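Local coordinates for protein (beta-tubulin binding post-chaperonin cofactor) (Saccharomyces cerevisiae, PDB 1QSD) that binds beta-tubulin as a post-chaperonin cofactor and takes part in an early step of the tubulin folding pathway, at the interface of chains A and B. Coordinates in Å, arbitrary orientation; residue numbers count along the deposited sequence, not the author numbering. Chains: chain A/B, Protein (beta-tubulin binding post-chaperonin cofactor).

The interface of chains A and B. Residues chain A 50-51, 53-54; chain B 12, 16, 68, 72.
B:Phe72 reaches across to A:Lys50, A:Glu53 and A:Val54 on helix 45-81 of the partner chain, illustrating how one aromatic ring can organise a helix-to-helix contact between two copies of a protein. The aliphatic part of A:Lys50 runs antiparallel to the phenyl side chain; a bend at chi3 (63°) carries its CE over the ring centre of B:Phe72 in a CH-pi contact. That carbon lies 3.7 Å from the ring centroid. Within chain B, CD1 of B:Leu16 supports the opposite face near its rim. OE2 of A:Glu53, a carboxylate oxygen, meets the rim of the ring, level with it, 3.4 Å from CE1 of B:Phe72. The carboxylate is turned 33° from the ring.

Apolar packing continues beside the ring. A:Val54 CG2 points between CZ of B:Phe72, 3.7 Å away, and CD of B:Lys68. B:Lys68, stretched out beyond CG, runs alongside A:Glu53 in the opposite sense, its CE 3.7 Å from CG of A:Glu53. The charged ends do not meet: NZ of B:Lys68 and OE1 of A:Glu53 are 4.6 Å apart, close enough that opposite charges may still attract.

Water supplies a polar link: A:Lys50 NZ lies 2.7 Å from water 1, which also reaches the backbone O of B:Phe72. Were B:Phe72 replaced by alanine, A:Lys50 CE and A:Val54 CG2 would probably lose their aromatic partner and a gap would open between the helices. This helix-to-helix packing, repeated across a two-fold symmetric interface between identical chains, helps join them in the crystal, plausibly as a dimer.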
loop_
_atom_site.group_PDB
_atom_site.type_symbol
_atom_site.label_atom_id
_atom_site.label_comp_id
_atom_site.label_asym_id
_atom_site.label_seq_id
_atom_site.Cartn_x
_atom_site.Cartn_y
_atom_site.Cartn_z
ATOM N N LYS A 50 0.619 -5.671 -18.281
ATOM C CA LYS A 50 1.369 -4.788 -17.378
ATOM C C LYS A 50 0.476 -4.404 -16.200
ATOM O O LYS A 50 0.871 -4.503 -15.046
ATOM C CB LYS A 50 1.823 -3.528 -18.119
ATOM C CG LYS A 50 3.003 -3.761 -19.030
ATOM C CD LYS A 50 3.225 -2.591 -20.005
ATOM C CE LYS A 50 3.556 -1.312 -19.276
ATOM N NZ LYS A 50 3.921 -0.237 -20.203
ATOM N N GLN A 51 -0.762 -4.065 -16.510
ATOM C CA GLN A 51 -1.733 -3.658 -15.520
ATOM C C GLN A 51 -2.249 -4.776 -14.649
ATOM O O GLN A 51 -2.508 -4.563 -13.472
ATOM C CB GLN A 51 -2.912 -2.981 -16.196
ATOM C CG GLN A 51 -3.282 -1.680 -15.555
ATOM C CD GLN A 51 -2.352 -0.560 -15.965
ATOM O OE1 GLN A 51 -2.802 0.505 -16.406
ATOM N NE2 GLN A 51 -1.049 -0.784 -15.829
ATOM N N GLU A 53 -0.667 -7.618 -13.834
ATOM C CA GLU A 53 0.443 -7.984 -12.978
ATOM C C GLU A 53 0.502 -7.040 -11.772
ATOM O O GLU A 53 0.688 -7.491 -10.641
ATOM C CB GLU A 53 1.738 -7.905 -13.784
ATOM C CG GLU A 53 2.783 -6.903 -13.250
ATOM C CD GLU A 53 3.680 -6.313 -14.335
ATOM O OE1 GLU A 53 4.785 -6.847 -14.587
ATOM O OE2 GLU A 53 3.284 -5.293 -14.926
ATOM N N VAL A 54 0.328 -5.736 -12.006
ATOM C CA VAL A 54 0.372 -4.762 -10.916
ATOM C C VAL A 54 -0.787 -5.016 -9.965
ATOM O O VAL A 54 -0.604 -5.030 -8.740
ATOM C CB VAL A 54 0.342 -3.292 -11.419
ATOM C CG1 VAL A 54 0.082 -2.328 -10.261
ATOM C CG2 VAL A 54 1.672 -2.935 -12.073
ATOM N N ALA B 12 0.071 4.274 -17.731
ATOM C CA ALA B 12 0.519 3.143 -16.948
ATOM C C ALA B 12 1.661 3.598 -16.046
ATOM O O ALA B 12 1.651 3.315 -14.860
ATOM C CB ALA B 12 0.968 2.031 -17.840
ATOM N N LEU B 16 1.866 4.397 -11.844
ATOM C CA LEU B 16 2.802 3.643 -11.013
ATOM C C LEU B 16 3.622 4.589 -10.117
ATOM O O LEU B 16 3.885 4.264 -8.967
ATOM C CB LEU B 16 3.767 2.830 -11.877
ATOM C CG LEU B 16 3.591 1.325 -11.991
ATOM C CD1 LEU B 16 4.895 0.747 -12.513
ATOM C CD2 LEU B 16 3.275 0.726 -10.641
ATOM N N LYS B 68 9.033 -2.522 -11.351
ATOM C CA LYS B 68 7.999 -2.247 -12.326
ATOM C C LYS B 68 8.076 -0.849 -12.887
ATOM O O LYS B 68 7.740 -0.644 -14.055
ATOM C CB LYS B 68 6.618 -2.519 -11.757
ATOM C CG LYS B 68 6.346 -3.997 -11.680
ATOM C CD LYS B 68 5.065 -4.289 -10.979
ATOM C CE LYS B 68 5.058 -5.735 -10.555
ATOM N NZ LYS B 68 3.697 -6.125 -10.166
ATOM N N PHE B 72 8.249 -0.287 -16.840
ATOM C CA PHE B 72 7.277 0.617 -17.426
ATOM C C PHE B 72 7.962 1.790 -18.116
ATOM O O PHE B 72 7.563 2.192 -19.225
ATOM C CB PHE B 72 6.255 1.098 -16.377
ATOM C CG PHE B 72 5.211 0.043 -15.995
ATOM C CD1 PHE B 72 5.536 -1.306 -15.937
ATOM C CD2 PHE B 72 3.903 0.420 -15.662
ATOM C CE1 PHE B 72 4.582 -2.269 -15.561
ATOM C CE2 PHE B 72 2.948 -0.537 -15.284
ATOM C CZ PHE B 72 3.293 -1.880 -15.231
HETATM O O HOH W 1 4.572 2.258 -19.475
#